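Local coordinates for CrtC domain-containing protein (Fusarium vanettenii 77-13-4, PDB 7A0Q) that probably hydrates kievitone, an isoflavonoid phytoalexin of plants, as a secreted fungal lyase of the lipocalin-like kind, at residues 208-222 against 232-244. Numbering follows the deposited sequence.
Sequences QWGNTAAIPSNWTWF and KISAWIFSDPFRN. With NAG (2-acetamido-2-deoxy-beta-D-glucopyranose), chain C.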
loop_
_atom_site.group_PDB
_atom_site.type_symbol
_atom_site.label_atom_id
_atom_site.label_comp_id
_atom_site.label_asym_id
_atom_site.label_seq_id
_atom_site.Cartn_x
_atom_site.Cartn_y
_atom_site.Cartn_z
ATOM N N GLN A 208 1.178 -0.088 -9.474
ATOM C CA GLN A 208 2.483 -0.646 -9.812
ATOM C C GLN A 208 2.351 -1.623 -10.962
ATOM O O GLN A 208 1.468 -2.480 -10.952
ATOM C CB GLN A 208 3.109 -1.354 -8.604
ATOM C CG GLN A 208 4.544 -1.820 -8.870
ATOM C CD GLN A 208 5.272 -2.217 -7.607
ATOM O OE1 GLN A 208 4.694 -2.224 -6.516
ATOM N NE2 GLN A 208 6.558 -2.552 -7.745
ATOM N N TRP A 209 3.261 -1.523 -11.929
ATOM C CA TRP A 209 3.255 -2.460 -13.048
ATOM C C TRP A 209 4.700 -2.666 -13.490
ATOM O O TRP A 209 5.571 -1.854 -13.188
ATOM C CB TRP A 209 2.332 -1.972 -14.185
ATOM C CG TRP A 209 2.723 -0.700 -14.916
ATOM C CD1 TRP A 209 3.225 -0.614 -16.186
ATOM C CD2 TRP A 209 2.626 0.650 -14.434
ATOM N NE1 TRP A 209 3.446 0.697 -16.519
ATOM C CE2 TRP A 209 3.098 1.496 -15.465
ATOM C CE3 TRP A 209 2.201 1.226 -13.228
ATOM C CZ2 TRP A 209 3.138 2.884 -15.332
ATOM C CZ3 TRP A 209 2.269 2.598 -13.086
ATOM C CH2 TRP A 209 2.734 3.415 -14.139
ATOM N N GLY A 210 4.970 -3.775 -14.185
ATOM C CA GLY A 210 6.341 -4.147 -14.480
ATOM C C GLY A 210 6.489 -4.779 -15.849
ATOM O O GLY A 210 5.512 -4.980 -16.569
ATOM N N ASN A 211 7.744 -5.099 -16.195
ATOM C CA ASN A 211 8.061 -5.675 -17.498
ATOM C C ASN A 211 8.722 -7.046 -17.402
ATOM O O ASN A 211 9.254 -7.537 -18.409
ATOM C CB ASN A 211 8.955 -4.718 -18.304
ATOM C CG ASN A 211 10.381 -4.627 -17.756
ATOM O OD1 ASN A 211 10.671 -5.094 -16.651
ATOM N ND2 ASN A 211 11.274 -4.016 -18.531
ATOM N N THR A 212 8.706 -7.683 -16.233
ATOM C CA THR A 212 9.383 -8.965 -16.081
ATOM C C THR A 212 8.615 -9.851 -15.112
ATOM O O THR A 212 8.040 -9.369 -14.129
ATOM C CB THR A 212 10.832 -8.788 -15.599
ATOM O OG1 THR A 212 11.463 -10.073 -15.486
ATOM C CG2 THR A 212 10.891 -8.078 -14.244
ATOM N N ALA A 213 8.602 -11.152 -15.409
ATOM C CA ALA A 213 8.085 -12.134 -14.467
ATOM C C ALA A 213 9.069 -12.427 -13.342
ATOM O O ALA A 213 8.648 -12.885 -12.274
ATOM C CB ALA A 213 7.735 -13.432 -15.198
ATOM N N ALA A 214 10.363 -12.164 -13.553
ATOM C CA ALA A 214 11.387 -12.462 -12.552
ATOM C C ALA A 214 11.461 -11.295 -11.574
ATOM O O ALA A 214 12.325 -10.421 -11.658
ATOM C CB ALA A 214 12.733 -12.729 -13.211
ATOM N N ILE A 215 10.534 -11.294 -10.623
ATOM C CA ILE A 215 10.498 -10.271 -9.582
ATOM C C ILE A 215 11.340 -10.763 -8.409
ATOM O O ILE A 215 11.790 -11.918 -8.435
ATOM C CB ILE A 215 9.051 -9.955 -9.173
ATOM C CG1 ILE A 215 8.342 -11.206 -8.639
ATOM C CG2 ILE A 215 8.304 -9.342 -10.337
ATOM C CD1 ILE A 215 6.952 -10.916 -8.111
ATOM N N PRO A 216 11.610 -9.941 -7.388
ATOM C CA PRO A 216 12.431 -10.416 -6.266
ATOM C C PRO A 216 11.807 -11.622 -5.578
ATOM O O PRO A 216 10.591 -11.827 -5.611
ATOM C CB PRO A 216 12.488 -9.203 -5.326
ATOM C CG PRO A 216 12.306 -8.022 -6.242
ATOM C CD PRO A 216 11.319 -8.495 -7.275
ATOM N N SER A 217 12.664 -12.426 -4.943
ATOM C CA SER A 217 12.174 -13.592 -4.214
ATOM C C SER A 217 11.251 -13.190 -3.071
ATOM O O SER A 217 10.280 -13.892 -2.770
ATOM C CB SER A 217 13.352 -14.415 -3.681
ATOM O OG SER A 217 14.095 -13.668 -2.726
ATOM N N ASN A 218 11.546 -12.070 -2.416
ATOM C CA ASN A 218 10.744 -11.590 -1.301
ATOM C C ASN A 218 11.175 -10.167 -0.997
ATOM O O ASN A 218 12.278 -9.745 -1.357
ATOM C CB ASN A 218 10.863 -12.486 -0.055
ATOM C CG ASN A 218 12.269 -12.543 0.562
ATOM O OD1 ASN A 218 13.224 -13.041 -0.042
ATOM N ND2 ASN A 218 12.381 -12.052 1.793
ATOM N N TRP A 219 10.289 -9.425 -0.341
ATOM C CA TRP A 219 10.601 -8.045 -0.007
ATOM C C TRP A 219 9.837 -7.623 1.235
ATOM O O TRP A 219 8.887 -8.281 1.668
ATOM C CB TRP A 219 10.271 -7.087 -1.167
ATOM C CG TRP A 219 8.810 -7.054 -1.587
ATOM C CD1 TRP A 219 7.798 -6.340 -1.003
ATOM C CD2 TRP A 219 8.227 -7.735 -2.705
ATOM N NE1 TRP A 219 6.620 -6.549 -1.683
ATOM C CE2 TRP A 219 6.855 -7.395 -2.732
ATOM C CE3 TRP A 219 8.727 -8.607 -3.678
ATOM C CZ2 TRP A 219 5.984 -7.892 -3.698
ATOM C CZ3 TRP A 219 7.858 -9.101 -4.639
ATOM C CH2 TRP A 219 6.500 -8.743 -4.638
ATOM N N THR A 220 10.263 -6.496 1.791
ATOM C CA THR A 220 9.459 -5.724 2.725
ATOM C C THR A 220 9.279 -4.334 2.137
ATOM O O THR A 220 10.247 -3.737 1.643
ATOM C CB THR A 220 10.115 -5.642 4.106
ATOM O OG1 THR A 220 10.279 -6.969 4.628
ATOM C CG2 THR A 220 9.249 -4.829 5.075
ATOM N N TRP A 221 8.041 -3.830 2.191
ATOM C CA TRP A 221 7.712 -2.472 1.772
ATOM C C TRP A 221 7.074 -1.737 2.941
ATOM O O TRP A 221 6.170 -2.269 3.598
ATOM C CB TRP A 221 6.759 -2.483 0.570
ATOM C CG TRP A 221 6.307 -1.122 0.077
ATOM C CD1 TRP A 221 7.083 -0.175 -0.540
ATOM C CD2 TRP A 221 4.975 -0.582 0.128
ATOM N NE1 TRP A 221 6.313 0.930 -0.868
ATOM C CE2 TRP A 221 5.022 0.703 -0.469
ATOM C CE3 TRP A 221 3.753 -1.059 0.615
ATOM C CZ2 TRP A 221 3.890 1.515 -0.590
ATOM C CZ3 TRP A 221 2.617 -0.249 0.492
ATOM C CH2 TRP A 221 2.702 1.029 -0.098
ATOM N N PHE A 222 7.522 -0.511 3.176
ATOM C CA PHE A 222 6.937 0.363 4.181
ATOM C C PHE A 222 6.261 1.561 3.527
ATOM O O PHE A 222 6.821 2.197 2.625
ATOM C CB PHE A 222 7.987 0.885 5.160
ATOM C CG PHE A 222 8.543 -0.159 6.071
ATOM C CD1 PHE A 222 7.884 -0.484 7.252
ATOM C CD2 PHE A 222 9.731 -0.807 5.762
ATOM C CE1 PHE A 222 8.396 -1.451 8.110
ATOM C CE2 PHE A 222 10.257 -1.771 6.621
ATOM C CZ PHE A 222 9.597 -2.092 7.790
ATOM N N LYS A 232 5.773 11.808 3.099
ATOM C CA LYS A 232 5.167 10.519 2.794
ATOM C C LYS A 232 6.275 9.612 2.291
ATOM O O LYS A 232 7.000 9.977 1.358
ATOM C CB LYS A 232 4.049 10.650 1.747
ATOM C CG LYS A 232 2.945 11.651 2.113
ATOM C CD LYS A 232 2.239 11.234 3.409
ATOM C CE LYS A 232 1.154 12.220 3.797
ATOM N NZ LYS A 232 0.568 11.904 5.145
ATOM N N ILE A 233 6.422 8.447 2.911
ATOM C CA ILE A 233 7.578 7.589 2.685
ATOM C C ILE A 233 7.123 6.272 2.072
ATOM O O ILE A 233 6.235 5.603 2.611
ATOM C CB ILE A 233 8.343 7.322 3.987
ATOM C CG1 ILE A 233 8.737 8.648 4.627
ATOM C CG2 ILE A 233 9.568 6.432 3.710
ATOM C CD1 ILE A 233 9.388 8.489 5.974
ATOM N N SER A 234 7.780 5.879 0.980
ATOM C CA SER A 234 7.550 4.596 0.320
ATOM C C SER A 234 8.906 3.910 0.213
ATOM O O SER A 234 9.765 4.356 -0.547
ATOM C CB SER A 234 6.915 4.814 -1.056
ATOM O OG SER A 234 6.793 3.619 -1.801
ATOM N N ALA A 235 9.125 2.860 1.010
ATOM C CA ALA A 235 10.462 2.299 1.194
ATOM C C ALA A 235 10.478 0.825 0.826
ATOM O O ALA A 235 9.627 0.057 1.284
ATOM C CB ALA A 235 10.931 2.471 2.646
ATOM N N TRP A 236 11.489 0.422 0.054
ATOM C CA TRP A 236 11.618 -0.951 -0.424
ATOM C C TRP A 236 12.918 -1.577 0.067
ATOM O O TRP A 236 13.985 -0.959 -0.016
ATOM C CB TRP A 236 11.626 -1.011 -1.954
ATOM C CG TRP A 236 10.299 -0.761 -2.626
ATOM C CD1 TRP A 236 9.822 0.433 -3.069
ATOM C CD2 TRP A 236 9.330 -1.748 -2.982
ATOM N NE1 TRP A 236 8.580 0.258 -3.663
ATOM C CE2 TRP A 236 8.260 -1.077 -3.620
ATOM C CE3 TRP A 236 9.251 -3.138 -2.805
ATOM C CZ2 TRP A 236 7.138 -1.753 -4.098
ATOM C CZ3 TRP A 236 8.141 -3.805 -3.285
ATOM C CH2 TRP A 236 7.095 -3.113 -3.921
ATOM N N ILE A 237 12.836 -2.838 0.499
ATOM C CA ILE A 237 14.022 -3.623 0.867
ATOM C C ILE A 237 13.892 -5.002 0.230
ATOM O O ILE A 237 12.894 -5.696 0.448
ATOM C CB ILE A 237 14.184 -3.751 2.391
ATOM C CG1 ILE A 237 14.120 -2.380 3.066
ATOM C CG2 ILE A 237 15.503 -4.448 2.720
ATOM C CD1 ILE A 237 12.729 -2.035 3.572
ATOM N N PHE A 238 14.897 -5.401 -0.551
ATOM C CA PHE A 238 14.926 -6.741 -1.143
ATOM C C PHE A 238 16.289 -6.953 -1.782
ATOM O O PHE A 238 17.018 -6.001 -2.056
ATOM C CB PHE A 238 13.810 -6.964 -2.182
ATOM C CG PHE A 238 13.790 -5.941 -3.297
ATOM C CD1 PHE A 238 14.598 -6.097 -4.415
ATOM C CD2 PHE A 238 12.949 -4.831 -3.229
ATOM C CE1 PHE A 238 14.591 -5.172 -5.448
ATOM C CE2 PHE A 238 12.935 -3.887 -4.262
ATOM C CZ PHE A 238 13.751 -4.059 -5.374
ATOM N N SER A 239 16.614 -8.216 -2.034
ATOM C CA SER A 239 17.874 -8.549 -2.687
ATOM C C SER A 239 17.714 -8.577 -4.199
ATOM O O SER A 239 16.676 -8.995 -4.723
ATOM C CB SER A 239 18.379 -9.908 -2.208
ATOM O OG SER A 239 18.590 -9.907 -0.813
ATOM N N ASP A 240 18.761 -8.140 -4.896
ATOM C CA ASP A 240 18.831 -8.242 -6.348
ATOM C C ASP A 240 19.865 -9.306 -6.690
ATOM O O ASP A 240 21.069 -9.011 -6.712
ATOM C CB ASP A 240 19.219 -6.893 -6.968
ATOM C CG ASP A 240 19.284 -6.944 -8.482
ATOM O OD1 ASP A 240 19.278 -8.054 -9.063
ATOM O OD2 ASP A 240 19.337 -5.868 -9.111
ATOM N N PRO A 241 19.457 -10.547 -6.976
ATOM C CA PRO A 241 20.436 -11.593 -7.307
ATOM C C PRO A 241 20.932 -11.530 -8.738
ATOM O O PRO A 241 21.855 -12.275 -9.094
ATOM C CB PRO A 241 19.652 -12.885 -7.063
ATOM C CG PRO A 241 18.244 -12.507 -7.415
ATOM C CD PRO A 241 18.078 -11.065 -6.966
ATOM N N PHE A 242 20.348 -10.670 -9.566
ATOM C CA PHE A 242 20.799 -10.532 -10.942
ATOM C C PHE A 242 22.000 -9.599 -11.022
ATOM O O PHE A 242 23.005 -9.921 -11.666
ATOM C CB PHE A 242 19.634 -10.043 -11.807
ATOM C CG PHE A 242 18.366 -10.840 -11.600
ATOM C CD1 PHE A 242 18.171 -12.054 -12.255
ATOM C CD2 PHE A 242 17.392 -10.400 -10.714
ATOM C CE1 PHE A 242 17.008 -12.797 -12.049
ATOM C CE2 PHE A 242 16.235 -11.142 -10.503
ATOM C CZ PHE A 242 16.050 -12.342 -11.172
ATOM N N ARG A 243 21.924 -8.453 -10.349
ATOM C CA ARG A 243 23.065 -7.561 -10.204
ATOM C C ARG A 243 23.949 -7.916 -9.021
ATOM O O ARG A 243 25.042 -7.351 -8.900
ATOM C CB ARG A 243 22.591 -6.121 -10.028
ATOM C CG ARG A 243 21.948 -5.544 -11.231
ATOM C CD ARG A 243 21.442 -4.160 -10.859
ATOM N NE ARG A 243 20.931 -3.451 -12.015
ATOM C CZ ARG A 243 20.349 -2.259 -11.946
ATOM N NH1 ARG A 243 20.218 -1.653 -10.766
ATOM N NH2 ARG A 243 19.908 -1.682 -13.051
ATOM N N ASN A 244 23.496 -8.819 -8.150
ATOM C CA ASN A 244 24.179 -9.163 -6.903
ATOM C C ASN A 244 24.423 -7.917 -6.050
ATOM O O ASN A 244 25.553 -7.563 -5.714
ATOM C CB ASN A 244 25.482 -9.921 -7.181
ATOM C CG ASN A 244 25.228 -11.316 -7.704
ATOM O OD1 ASN A 244 25.319 -11.566 -8.906
ATOM N ND2 ASN A 244 24.891 -12.233 -6.805
HETATM C C1 NAG C . 13.630 -12.161 2.495
HETATM C C2 NAG C . 13.828 -11.182 3.638
HETATM C C3 NAG C . 15.048 -11.583 4.471
HETATM C C4 NAG C . 14.998 -13.048 4.889
HETATM C C5 NAG C . 14.676 -13.961 3.714
HETATM C C6 NAG C . 14.353 -15.369 4.153
HETATM C C7 NAG C . 13.171 -8.822 3.432
HETATM C C8 NAG C . 13.554 -7.484 2.883
HETATM N N2 NAG C . 14.003 -9.825 3.148
HETATM O O3 NAG C . 15.098 -10.749 5.625
HETATM O O4 NAG C . 16.291 -13.424 5.353
HETATM O O5 NAG C . 13.513 -13.488 3.016
HETATM O O6 NAG C . 13.254 -15.374 5.056
HETATM O O7 NAG C . 12.144 -8.990 4.081
HETATM O O HOH W 1 15.349 -11.495 -4.397
HETATM O O HOH W 2 14.974 -10.449 -1.218
#
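Trp236 is wedged between Trp219 and Trp221 of the neighbouring antiparallel strand, and ring geometry separates the two meetings. Against Trp219 the pair is edge-to-face: Trp236 CZ3 stands 3.4 Å from Trp219 CD1, over the indole face, with the planes at 59°. Trp221 instead lies oblique to Trp236, bringing CD1 over a Trp236 face near the rim, 3.4 Å from Trp236 CE2. Trp221 CG is anti to the backbone N (chi1 178°), a rotation that carries Trp221 NE1 into a hydrogen bond with Ser234 OG at 2.9 Å; the acceptor sits in the indole plane, and Asn160 engages the same hydroxyl. At the edge of the Trp236 ring, near its plane, Gln208 OE1 approaches Trp236 CZ2 to 3.5 Å, the amide almost perpendicular to the ring, while Gln208 NE2 is hydrogen-bonded to Thr173. The indole N-H groups of Trp219 and Trp236 bond to Glu340 and Glu175. Further along, Pro216 CG makes a CH-pi contact over the face of Phe238, 3.5 Å from Phe238 CD1. The other sheet face carries Thr220, Phe222, Ala235 and Ile237; there Ile237 CD1 meets the edge of Phe222, 3.9 Å from Phe222 CD2, while Thr220 OG1 donates to O7 of the glycan linked to Asn218 (2.8 Å). Reciprocal backbone bonds at Thr220–Ile237 and Phe222–Ala235, with strand axes at 170°, identify an antiparallel beta hairpin, the first two strands of the eight-stranded barrel in this lipocalin-like domain.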